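Local coordinates for protein cruciferin (Brassica napus, PDB 3KGL) that serves as a seed storage protein, an 11S globulin of the cupin family that acts as a nutrient reserve, at the interface of chains A and B. Sequence-based numbering; all coordinates share one arbitrary frame. Chains: chain A/B, Cruciferin.

The three contacts follow one another in a bent path along one interface between neighbouring cruciferin subunits. Contact 1 and contact 2 are about 13 Å apart between the centres of their C-alpha atoms, and contact 2 and contact 3 about 15 Å. Contacts 1 and 3 are about 22 Å apart. B:Val440 belongs to both contact 1 and contact 2. Helix 434-442 of chain B joins these two, and helix 423-430 joins contacts 2 and 3. Chain A offers helices 225-232 and 236-242, then residues of the loop 255-261 and A:Asp89. The two chains use different surfaces, as in a ring; three copies are deposited, and the protein is a hexamer.

Contact 1: the interface of chains A and B. Residues chain A 231-234; chain B 335, 337-338, 411-412, 418, 439-440, 443-444, 446, 450.
Helix 225-232 of chain A ends at A:Phe232, and A:Lys233 then turns the backbone with positive phi and psi before A:Ile234 extends. A:Ala231 O at this helix end accepts a hydrogen bond from the hydroxyl B:Thr444 OG1 at 2.8 Å. The donor lies in the carbonyl plane, on a lone pair, with a C=O...donor angle of 132°. A:Phe232 is the hydrophobic plug. Its CG is anti to the carbonyl carbon (chi1 -71°), and the ring points into chain B. The methyl B:Ala412 CB sits over one face, offset toward the rim, 3.6 Å from A:Phe232 CE1. B:Leu418 crosses the ring at about a right angle. A:Lys233 bends at chi2 and runs across B:Thr444. Its amine NZ is 3.2 Å from the hydroxyl B:Thr450 OG1, a possible but poorly aimed hydrogen bond, since the hydroxyl lies alongside the end of the chain. A:Lys233 O and B:Asn443 OD1, both acceptors, clash as modelled at 3.1 Å. A turned amide, with ND2 toward the carbonyl, would probably relieve this. A:Ile234 crosses B:Val440 obliquely, its CG2 3.9 Å from B:Val440 CA. The site plugs the helix end of one subunit into the next and helps hold the assembly together.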
ATOM      1  N   ALA A 231      33.837   5.190 -16.035  1.00 22.42           N
ATOM      2  CA  ALA A 231      32.451   5.485 -16.369  1.00 28.37           C
ATOM      3  C   ALA A 231      32.309   6.855 -17.033  1.00 47.14           C
ATOM      4  O   ALA A 231      31.595   7.006 -18.020  1.00 53.20           O
ATOM      5  CB  ALA A 231      31.565   5.396 -15.131  1.00 17.73           C
ATOM      6  N   PHE A 232      32.994   7.856 -16.495  1.00 54.54           N
ATOM      7  CA  PHE A 232      32.924   9.205 -17.052  1.00 57.30           C
ATOM      8  C   PHE A 232      33.982   9.442 -18.126  1.00 45.04           C
ATOM      9  O   PHE A 232      34.064  10.527 -18.694  1.00 43.90           O
ATOM     10  CB  PHE A 232      33.017  10.259 -15.938  1.00 37.28           C
ATOM     11  CG  PHE A 232      31.797  10.320 -15.093  1.00 27.98           C
ATOM     12  CD1 PHE A 232      30.674  10.969 -15.539  1.00 30.46           C
ATOM     13  CD2 PHE A 232      31.755   9.690 -13.871  1.00 42.56           C
ATOM     14  CE1 PHE A 232      29.537  11.006 -14.777  1.00 33.60           C
ATOM     15  CE2 PHE A 232      30.617   9.725 -13.103  1.00 27.97           C
ATOM     16  CZ  PHE A 232      29.506  10.383 -13.559  1.00 23.31           C
ATOM     17  N   LYS A 233      34.785   8.424 -18.411  1.00 47.96           N
ATOM     18  CA  LYS A 233      35.806   8.560 -19.428  1.00 27.67           C
ATOM     19  C   LYS A 233      36.557   9.857 -19.153  1.00 40.19           C
ATOM     20  O   LYS A 233      36.769  10.673 -20.047  1.00 37.27           O
ATOM     21  CB  LYS A 233      35.170   8.597 -20.823  1.00 40.71           C
ATOM     22  CG  LYS A 233      34.232   7.423 -21.148  1.00 54.18           C
ATOM     23  CD  LYS A 233      35.003   6.177 -21.552  1.00 32.12           C
ATOM     24  CE  LYS A 233      34.081   5.017 -21.876  1.00 61.94           C
ATOM     25  NZ  LYS A 233      34.844   3.901 -22.517  1.00102.57           N
ATOM     26  N   ILE A 234      36.934  10.045 -17.894  1.00 42.17           N
ATOM     27  CA  ILE A 234      37.708  11.202 -17.474  1.00 34.41           C
ATOM     28  C   ILE A 234      38.952  10.761 -16.716  1.00 31.20           C
ATOM     29  O   ILE A 234      39.142   9.576 -16.444  1.00 38.29           O
ATOM     30  CB  ILE A 234      36.882  12.123 -16.571  1.00 44.25           C
ATOM     31  CG1 ILE A 234      36.359  11.336 -15.370  1.00 37.35           C
ATOM     32  CG2 ILE A 234      35.727  12.754 -17.354  1.00 39.36           C
ATOM     33  CD1 ILE A 234      35.758  12.197 -14.294  1.00 58.43           C
TER
ATOM     34  N   MET B 335      30.915  -2.690 -19.333  1.00 41.57           N
ATOM     35  CA  MET B 335      30.447  -2.076 -18.113  1.00 34.79           C
ATOM     36  C   MET B 335      29.021  -1.582 -18.256  1.00 47.69           C
ATOM     37  O   MET B 335      28.646  -0.987 -19.275  1.00 37.92           O
ATOM     38  CB  MET B 335      31.359  -0.929 -17.710  1.00 68.74           C
ATOM     39  CG  MET B 335      30.789  -0.131 -16.576  1.00 51.54           C
ATOM     40  SD  MET B 335      31.786   1.296 -16.212  1.00 46.38           S
ATOM     41  CE  MET B 335      30.474   2.422 -15.787  1.00 62.73           C
ATOM     42  N   LEU B 337      26.681   1.098 -16.962  1.00 47.34           N
ATOM     43  CA  LEU B 337      26.911   2.400 -16.377  1.00 26.68           C
ATOM     44  C   LEU B 337      26.165   2.474 -15.058  1.00 49.50           C
ATOM     45  O   LEU B 337      25.118   1.836 -14.902  1.00 41.17           O
ATOM     46  CB  LEU B 337      26.473   3.512 -17.334  1.00 42.08           C
ATOM     47  CG  LEU B 337      27.384   3.803 -18.540  1.00 24.58           C
ATOM     48  CD1 LEU B 337      26.949   5.076 -19.241  1.00 31.57           C
ATOM     49  CD2 LEU B 337      28.836   3.921 -18.129  1.00 15.48           C
ATOM     50  N   PRO B 338      26.726   3.230 -14.097  1.00 50.21           N
ATOM     51  CA  PRO B 338      26.220   3.406 -12.734  1.00 21.85           C
ATOM     52  C   PRO B 338      24.816   3.934 -12.769  1.00 14.95           C
ATOM     53  O   PRO B 338      24.525   4.930 -13.429  1.00 34.96           O
ATOM     54  CB  PRO B 338      27.147   4.476 -12.158  1.00 34.95           C
ATOM     55  CG  PRO B 338      28.392   4.339 -12.934  1.00 23.13           C
ATOM     56  CD  PRO B 338      27.946   4.022 -14.322  1.00 41.06           C
ATOM     57  N   LEU B 411      23.932   7.619 -13.821  1.00 39.82           N
ATOM     58  CA  LEU B 411      24.724   8.747 -13.324  1.00 40.25           C
ATOM     59  C   LEU B 411      25.756   9.217 -14.360  1.00 59.24           C
ATOM     60  O   LEU B 411      26.275  10.335 -14.279  1.00 31.30           O
ATOM     61  CB  LEU B 411      25.437   8.369 -12.027  1.00 42.52           C
ATOM     62  CG  LEU B 411      24.537   8.110 -10.826  1.00 41.67           C
ATOM     63  CD1 LEU B 411      25.289   7.322  -9.759  1.00 40.94           C
ATOM     64  CD2 LEU B 411      24.009   9.420 -10.277  1.00 29.41           C
ATOM     65  N   ALA B 412      26.053   8.354 -15.328  1.00 39.49           N
ATOM     66  CA  ALA B 412      26.991   8.686 -16.389  1.00 33.08           C
ATOM     67  C   ALA B 412      26.382   8.417 -17.768  1.00 43.65           C
ATOM     68  O   ALA B 412      25.422   7.661 -17.902  1.00 45.20           O
ATOM     69  CB  ALA B 412      28.288   7.904 -16.201  1.00 30.17           C
ATOM     70  N   LEU B 418      23.317  13.868 -14.386  1.00 39.43           N
ATOM     71  CA  LEU B 418      24.330  14.912 -14.582  1.00 40.10           C
ATOM     72  C   LEU B 418      24.210  15.595 -15.943  1.00 67.94           C
ATOM     73  O   LEU B 418      24.255  16.821 -16.050  1.00 68.24           O
ATOM     74  CB  LEU B 418      25.742  14.347 -14.429  1.00 21.64           C
ATOM     75  CG  LEU B 418      26.420  14.457 -13.067  1.00 43.60           C
ATOM     76  CD1 LEU B 418      25.432  14.199 -11.935  1.00 42.39           C
ATOM     77  CD2 LEU B 418      27.572  13.483 -12.996  1.00 27.24           C
ATOM     78  N   ARG B 439      33.816  17.905 -19.637  1.00 34.58           N
ATOM     79  CA  ARG B 439      34.219  16.511 -19.849  1.00 51.54           C
ATOM     80  C   ARG B 439      33.281  15.549 -19.129  1.00 42.40           C
ATOM     81  O   ARG B 439      32.658  14.704 -19.753  1.00 25.03           O
ATOM     82  CB  ARG B 439      35.657  16.254 -19.377  1.00 36.63           C
ATOM     83  CG  ARG B 439      36.706  17.274 -19.836  1.00 38.18           C
ATOM     84  CD  ARG B 439      38.096  16.661 -19.776  1.00 51.52           C
ATOM     85  NE  ARG B 439      39.104  17.473 -20.452  1.00 62.12           N
ATOM     86  CZ  ARG B 439      40.163  18.002 -19.848  1.00 77.92           C
ATOM     87  NH1 ARG B 439      40.363  17.805 -18.548  1.00 65.33           N
ATOM     88  NH2 ARG B 439      41.026  18.722 -20.547  1.00 51.15           N
ATOM     89  N   VAL B 440      33.170  15.685 -17.811  1.00 54.61           N
ATOM     90  CA  VAL B 440      32.409  14.706 -17.036  1.00 96.67           C
ATOM     91  C   VAL B 440      30.986  14.624 -17.574  1.00 65.63           C
ATOM     92  O   VAL B 440      30.303  13.600 -17.460  1.00 51.38           O
ATOM     93  CB  VAL B 440      32.376  15.017 -15.509  1.00 28.41           C
ATOM     94  CG1 VAL B 440      33.656  15.703 -15.046  1.00 21.77           C
ATOM     95  CG2 VAL B 440      31.182  15.839 -15.176  1.00 58.22           C
ATOM     96  N   ASN B 443      31.639  13.512 -22.238  1.00 20.33           N
ATOM     97  CA  ASN B 443      32.563  12.488 -22.756  1.00 57.58           C
ATOM     98  C   ASN B 443      31.949  11.109 -23.008  1.00 39.38           C
ATOM     99  O   ASN B 443      32.006  10.587 -24.119  1.00 83.57           O
ATOM    100  CB  ASN B 443      33.789  12.318 -21.843  1.00 19.80           C
ATOM    101  CG  ASN B 443      34.796  13.441 -21.989  1.00 30.75           C
ATOM    102  OD1 ASN B 443      35.916  13.329 -21.499  1.00 31.25           O
ATOM    103  ND2 ASN B 443      34.407  14.527 -22.663  1.00 23.75           N
ATOM    104  N   THR B 444      31.402  10.504 -21.965  1.00 41.35           N
ATOM    105  CA  THR B 444      30.819   9.186 -22.098  1.00 40.95           C
ATOM    106  C   THR B 444      29.642   9.298 -23.055  1.00 62.03           C
ATOM    107  O   THR B 444      28.617   9.902 -22.722  1.00 68.24           O
ATOM    108  CB  THR B 444      30.350   8.665 -20.744  1.00 38.69           C
ATOM    109  OG1 THR B 444      31.224   9.161 -19.721  1.00 46.35           O
ATOM    110  CG2 THR B 444      30.366   7.163 -20.731  1.00 37.08           C
ATOM    111  N   GLU B 446      27.985   6.748 -24.794  1.00 29.09           N
ATOM    112  CA  GLU B 446      27.030   5.642 -24.729  1.00 29.65           C
ATOM    113  C   GLU B 446      25.946   5.860 -23.674  1.00 23.05           C
ATOM    114  O   GLU B 446      26.119   6.643 -22.745  1.00 44.33           O
ATOM    115  CB  GLU B 446      27.771   4.331 -24.473  1.00 21.75           C
ATOM    116  CG  GLU B 446      29.078   4.489 -23.674  1.00 57.88           C
ATOM    117  CD  GLU B 446      30.319   4.730 -24.552  1.00 92.24           C
ATOM    118  OE1 GLU B 446      30.626   3.871 -25.414  1.00 61.67           O
ATOM    119  OE2 GLU B 446      31.004   5.767 -24.368  1.00 71.88           O
ATOM    120  N   THR B 450      29.106   0.439 -21.897  1.00 17.63           N
ATOM    121  CA  THR B 450      30.330   1.028 -22.398  1.00 25.34           C
ATOM    122  C   THR B 450      31.456   0.018 -22.244  1.00 47.00           C
ATOM    123  O   THR B 450      31.248  -1.057 -21.692  1.00 32.73           O
ATOM    124  CB  THR B 450      30.693   2.285 -21.598  1.00 36.43           C
ATOM    125  OG1 THR B 450      31.827   2.926 -22.194  1.00 56.50           O
ATOM    126  CG2 THR B 450      31.043   1.908 -20.175  1.00 44.62           C
TER

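Contact 2: the interface of chains A and B. Residues chain A 238, 241-242; chain B 430-432, 436, 440.
Helix 236-242 of chain A packs here against the corner between two helices of chain B, where helix 423-430 passes through B:Gln431 and B:Ile432 into helix 434-442. A:Leu242 makes the main apolar contact. Its CG is anti to the carbonyl carbon (chi1 -67°), and the branch CD2 lies over the face of the B:Tyr430 ring. This methyl is 4.0 Å from the centroid of that ring, a CH-pi contact. It sits toward the root of the side chain, 3.5 Å from B:Tyr430 CG. The backbone oxygen A:Leu242 O lies beside ring carbons B:Tyr430 CD1 and CE1. A:Gln241 crosses B:Ile432 obliquely, and its CB meets the methyl CG2 of B:Ile432 at 3.7 Å. B:Ile432 holds CG1 in the crowded position between backbone N and carbonyl carbon (chi1 62°), with CG2 beside the backbone N. The amide A:Gln241 NE2 lies 3.4 Å from the backbone oxygen B:Gln431 O. Poorly ordered B:Glu436 crosses A:Thr238 obliquely, and A:Thr238 OG1 gives its carboxylate OE2 a weak hydrogen bond at 3.4 Å. B:Val440, one turn after B:Glu436, borders A:Leu242 CD1 through CG1 at 4.2 Å. The site thus sits on the helical parts of both subunits.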
ATOM      1  N   THR A 238      40.624  13.737 -11.711  1.00 63.56           N
ATOM      2  CA  THR A 238      39.398  14.523 -11.781  1.00 37.46           C
ATOM      3  C   THR A 238      38.228  13.770 -11.138  1.00 55.44           C
ATOM      4  O   THR A 238      37.324  14.381 -10.564  1.00 46.28           O
ATOM      5  CB  THR A 238      39.055  14.860 -13.246  1.00 44.71           C
ATOM      6  OG1 THR A 238      40.229  15.343 -13.906  1.00 68.95           O
ATOM      7  CG2 THR A 238      37.943  15.912 -13.344  1.00 10.84           C
ATOM      8  N   GLN A 241      37.979  14.425  -7.550  1.00 41.81           N
ATOM      9  CA  GLN A 241      37.382  15.712  -7.216  1.00 32.63           C
ATOM     10  C   GLN A 241      35.885  15.651  -7.140  1.00 27.09           C
ATOM     11  O   GLN A 241      35.270  16.336  -6.325  1.00 63.43           O
ATOM     12  CB  GLN A 241      37.787  16.767  -8.231  1.00 40.59           C
ATOM     13  CG  GLN A 241      39.277  17.029  -8.235  1.00 61.77           C
ATOM     14  CD  GLN A 241      39.582  18.422  -8.677  1.00 58.87           C
ATOM     15  OE1 GLN A 241      40.151  18.635  -9.747  1.00 62.58           O
ATOM     16  NE2 GLN A 241      39.170  19.398  -7.870  1.00 98.56           N
ATOM     17  N   LEU A 242      35.302  14.838  -8.008  1.00 39.67           N
ATOM     18  CA  LEU A 242      33.860  14.671  -8.055  1.00 26.15           C
ATOM     19  C   LEU A 242      33.330  14.188  -6.719  1.00 24.84           C
ATOM     20  O   LEU A 242      32.223  14.524  -6.337  1.00 40.06           O
ATOM     21  CB  LEU A 242      33.499  13.674  -9.145  1.00 39.76           C
ATOM     22  CG  LEU A 242      33.818  14.192 -10.538  1.00 42.69           C
ATOM     23  CD1 LEU A 242      33.165  13.304 -11.575  1.00 33.91           C
ATOM     24  CD2 LEU A 242      33.325  15.629 -10.658  1.00 16.47           C
TER
ATOM     25  N   TYR B 430      31.129  20.420  -7.678  1.00 18.70           N
ATOM     26  CA  TYR B 430      32.285  19.570  -7.459  1.00 39.85           C
ATOM     27  C   TYR B 430      33.523  20.414  -7.228  1.00 38.90           C
ATOM     28  O   TYR B 430      34.593  19.908  -6.888  1.00 30.76           O
ATOM     29  CB  TYR B 430      32.434  18.583  -8.619  1.00 22.42           C
ATOM     30  CG  TYR B 430      31.218  17.695  -8.704  1.00 47.83           C
ATOM     31  CD1 TYR B 430      30.916  16.816  -7.672  1.00 56.24           C
ATOM     32  CD2 TYR B 430      30.337  17.768  -9.780  1.00 32.05           C
ATOM     33  CE1 TYR B 430      29.778  16.009  -7.713  1.00 48.06           C
ATOM     34  CE2 TYR B 430      29.199  16.958  -9.833  1.00 45.40           C
ATOM     35  CZ  TYR B 430      28.928  16.082  -8.790  1.00 41.30           C
ATOM     36  OH  TYR B 430      27.816  15.274  -8.814  1.00 26.81           O
ATOM     37  N   GLN B 431      33.343  21.720  -7.346  1.00 36.06           N
ATOM     38  CA  GLN B 431      34.468  22.615  -7.266  1.00 37.15           C
ATOM     39  C   GLN B 431      35.466  22.056  -8.262  1.00 23.39           C
ATOM     40  O   GLN B 431      36.482  21.465  -7.897  1.00 47.16           O
ATOM     41  CB  GLN B 431      35.044  22.658  -5.844  1.00 35.81           C
ATOM     42  CG  GLN B 431      34.374  23.654  -4.880  1.00 16.88           C
ATOM     43  CD  GLN B 431      34.909  23.514  -3.453  1.00 69.94           C
ATOM     44  OE1 GLN B 431      35.431  22.460  -3.068  1.00 70.09           O
ATOM     45  NE2 GLN B 431      34.779  24.576  -2.664  1.00 33.74           N
ATOM     46  N   ILE B 432      35.118  22.195  -9.531  1.00 32.29           N
ATOM     47  CA  ILE B 432      36.002  21.829 -10.625  1.00 43.40           C
ATOM     48  C   ILE B 432      35.873  22.863 -11.727  1.00 53.76           C
ATOM     49  O   ILE B 432      34.925  23.664 -11.753  1.00 33.47           O
ATOM     50  CB  ILE B 432      35.709  20.428 -11.246  1.00 28.28           C
ATOM     51  CG1 ILE B 432      34.304  20.389 -11.853  1.00 46.35           C
ATOM     52  CG2 ILE B 432      35.936  19.307 -10.243  1.00 13.26           C
ATOM     53  CD1 ILE B 432      34.059  19.189 -12.758  1.00 57.57           C
ATOM     54  N   GLU B 436      36.530  20.824 -17.128  1.00 45.48           N
ATOM     55  CA  GLU B 436      36.447  19.500 -16.525  1.00 35.87           C
ATOM     56  C   GLU B 436      34.972  19.107 -16.386  1.00 71.19           C
ATOM     57  O   GLU B 436      34.575  17.979 -16.693  1.00 32.74           O
ATOM     58  CB  GLU B 436      37.129  19.465 -15.156  1.00 37.65           C
ATOM     59  CG  GLU B 436      38.567  19.943 -15.120  1.00 53.21           C
ATOM     60  CD  GLU B 436      39.198  19.744 -13.745  1.00116.01           C
ATOM     61  OE1 GLU B 436      39.444  20.742 -13.018  1.00 79.22           O
ATOM     62  OE2 GLU B 436      39.430  18.572 -13.384  1.00116.21           O
ATOM     63  N   VAL B 440      33.170  15.685 -17.811  1.00 54.61           N
ATOM     64  CA  VAL B 440      32.409  14.706 -17.036  1.00 96.67           C
ATOM     65  C   VAL B 440      30.986  14.624 -17.574  1.00 65.63           C
ATOM     66  O   VAL B 440      30.303  13.600 -17.460  1.00 51.38           O
ATOM     67  CB  VAL B 440      32.376  15.017 -15.509  1.00 28.41           C
ATOM     68  CG1 VAL B 440      33.656  15.703 -15.046  1.00 21.77           C
ATOM     69  CG2 VAL B 440      31.182  15.839 -15.176  1.00 58.22           C
TER

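Contact 3: the interface of chains A and B. Residues chain A 89, 255, 258-261; chain B 424-425, 428.
The packed part of this contact lies around A:Phe259, and the loose part around the carboxylate of B:Glu424. Chain A gives the loop 255-261 and A:Asp89, and chain B gives one side of helix 423-430. The ring of A:Phe259 is placed by CG anti to the backbone N (chi1 -156°). Its far rim crosses B:Val425 obliquely, with CZ 3.7 Å from the methyl B:Val425 CG2. The CD1 side of the same ring faces B:Glu424 CB. Within chain A, the methyl A:Val261 CG2 lies over one ring face, offset toward the rim, which may help to hold the ring's rotation. A:Val255 crosses B:Asn428 at about a right angle, its CG1 3.6 Å from the amide B:Asn428 ND2. B:Glu424 has more of its surface buried (75 Å²) than any other residue here, yet its polar end is held loosely. The chain bends at chi2 (81°) and carries the carboxylate past A:Val261. Its OE2 stays 3.6 Å from the backbone oxygen A:Ser260 O, beyond bonding reach, and the carboxylate gains no polar partner from chain A. A:Asp89, poorly ordered, points at the B:Glu424 carboxylate tip to tip. If both are ionised they would tend to repel. The contact therefore rests on packing. Within chain B, the amide B:Asn428 ND2 donates a hydrogen bond of 2.9 Å to the backbone oxygen B:Glu424 O, from above the carbonyl plane.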
ATOM      1  N   ASP A  89      22.225  27.108 -23.303  1.00 99.35           N
ATOM      2  CA  ASP A  89      23.033  28.140 -22.641  1.00122.48           C
ATOM      3  C   ASP A  89      24.123  28.769 -23.510  1.00158.63           C
ATOM      4  O   ASP A  89      25.067  28.092 -23.916  1.00148.01           O
ATOM      5  CB  ASP A  89      23.694  27.569 -21.389  1.00122.49           C
ATOM      6  CG  ASP A  89      22.937  27.903 -20.135  1.00132.29           C
ATOM      7  OD1 ASP A  89      23.237  27.305 -19.076  1.00126.11           O
ATOM      8  OD2 ASP A  89      22.042  28.771 -20.215  1.00118.98           O
ATOM      9  N   VAL A 255      27.608  30.273  -4.862  1.00 29.75           N
ATOM     10  CA  VAL A 255      27.964  30.179  -6.260  1.00 41.47           C
ATOM     11  C   VAL A 255      28.806  31.371  -6.627  1.00 42.01           C
ATOM     12  O   VAL A 255      28.318  32.502  -6.669  1.00 75.78           O
ATOM     13  CB  VAL A 255      26.739  30.097  -7.177  1.00 35.43           C
ATOM     14  CG1 VAL A 255      27.153  30.244  -8.624  1.00 29.95           C
ATOM     15  CG2 VAL A 255      26.029  28.774  -6.981  1.00 47.33           C
ATOM     16  N   PRO A 258      29.463  33.362 -13.013  1.00 93.46           N
ATOM     17  CA  PRO A 258      28.448  33.521 -14.060  1.00 43.20           C
ATOM     18  C   PRO A 258      27.487  32.359 -14.147  1.00 68.49           C
ATOM     19  O   PRO A 258      27.588  31.545 -15.069  1.00 70.62           O
ATOM     20  CB  PRO A 258      29.280  33.584 -15.339  1.00 78.74           C
ATOM     21  CG  PRO A 258      30.520  32.809 -15.027  1.00 76.33           C
ATOM     22  CD  PRO A 258      30.771  32.948 -13.557  1.00 75.96           C
ATOM     23  N   PHE A 259      26.560  32.294 -13.201  1.00 41.27           N
ATOM     24  CA  PHE A 259      25.480  31.310 -13.235  1.00106.18           C
ATOM     25  C   PHE A 259      24.489  31.623 -14.372  1.00 96.66           C
ATOM     26  O   PHE A 259      23.272  31.603 -14.177  1.00 41.67           O
ATOM     27  CB  PHE A 259      24.762  31.263 -11.874  1.00104.06           C
ATOM     28  CG  PHE A 259      24.057  29.957 -11.584  1.00 88.70           C
ATOM     29  CD1 PHE A 259      24.761  28.864 -11.116  1.00 64.48           C
ATOM     30  CD2 PHE A 259      22.687  29.839 -11.749  1.00 82.53           C
ATOM     31  CE1 PHE A 259      24.118  27.683 -10.840  1.00 53.61           C
ATOM     32  CE2 PHE A 259      22.044  28.654 -11.472  1.00 50.20           C
ATOM     33  CZ  PHE A 259      22.758  27.579 -11.020  1.00 51.75           C
ATOM     34  N   SER A 260      25.028  31.920 -15.553  1.00123.45           N
ATOM     35  CA  SER A 260      24.232  32.108 -16.763  1.00109.56           C
ATOM     36  C   SER A 260      23.615  30.778 -17.221  1.00 99.52           C
ATOM     37  O   SER A 260      24.179  30.084 -18.071  1.00104.28           O
ATOM     38  CB  SER A 260      25.100  32.724 -17.867  1.00 76.03           C
ATOM     39  OG  SER A 260      26.471  32.366 -17.708  1.00 55.55           O
ATOM     40  N   VAL A 261      22.454  30.444 -16.649  1.00 95.81           N
ATOM     41  CA  VAL A 261      21.787  29.146 -16.832  1.00 66.08           C
ATOM     42  C   VAL A 261      20.581  29.185 -17.788  1.00 88.79           C
ATOM     43  O   VAL A 261      20.101  28.139 -18.239  1.00 60.48           O
ATOM     44  CB  VAL A 261      21.335  28.562 -15.473  1.00 62.24           C
ATOM     45  CG1 VAL A 261      20.455  27.350 -15.679  1.00 66.19           C
ATOM     46  CG2 VAL A 261      22.539  28.210 -14.620  1.00 51.47           C
TER
ATOM     47  N   GLU B 424      27.157  24.937 -14.958  1.00 45.72           N
ATOM     48  CA  GLU B 424      27.528  25.804 -13.847  1.00 54.82           C
ATOM     49  C   GLU B 424      27.214  25.190 -12.473  1.00 63.73           C
ATOM     50  O   GLU B 424      27.925  25.443 -11.493  1.00 52.42           O
ATOM     51  CB  GLU B 424      26.849  27.169 -14.009  1.00 86.02           C
ATOM     52  CG  GLU B 424      27.286  27.952 -15.255  1.00 41.06           C
ATOM     53  CD  GLU B 424      26.584  27.503 -16.531  1.00 81.52           C
ATOM     54  OE1 GLU B 424      25.605  26.728 -16.448  1.00 66.91           O
ATOM     55  OE2 GLU B 424      27.011  27.935 -17.624  1.00 90.23           O
ATOM     56  N   VAL B 425      26.153  24.388 -12.410  1.00 27.73           N
ATOM     57  CA  VAL B 425      25.847  23.603 -11.221  1.00 23.04           C
ATOM     58  C   VAL B 425      26.944  22.549 -11.017  1.00 27.11           C
ATOM     59  O   VAL B 425      27.367  22.267  -9.905  1.00 48.40           O
ATOM     60  CB  VAL B 425      24.450  22.912 -11.330  1.00 36.87           C
ATOM     61  CG1 VAL B 425      24.231  21.929 -10.180  1.00  3.94           C
ATOM     62  CG2 VAL B 425      23.323  23.946 -11.378  1.00 13.53           C
ATOM     63  N   ASN B 428      30.366  24.279  -9.798  1.00 25.50           N
ATOM     64  CA  ASN B 428      30.218  24.722  -8.415  1.00 48.61           C
ATOM     65  C   ASN B 428      29.954  23.598  -7.429  1.00 18.38           C
ATOM     66  O   ASN B 428      30.316  23.690  -6.263  1.00 37.95           O
ATOM     67  CB  ASN B 428      29.126  25.775  -8.299  1.00 50.82           C
ATOM     68  CG  ASN B 428      29.589  27.125  -8.759  1.00 55.48           C
ATOM     69  OD1 ASN B 428      30.377  27.787  -8.081  1.00 76.17           O
ATOM     70  ND2 ASN B 428      29.115  27.544  -9.923  1.00 39.16           N
TER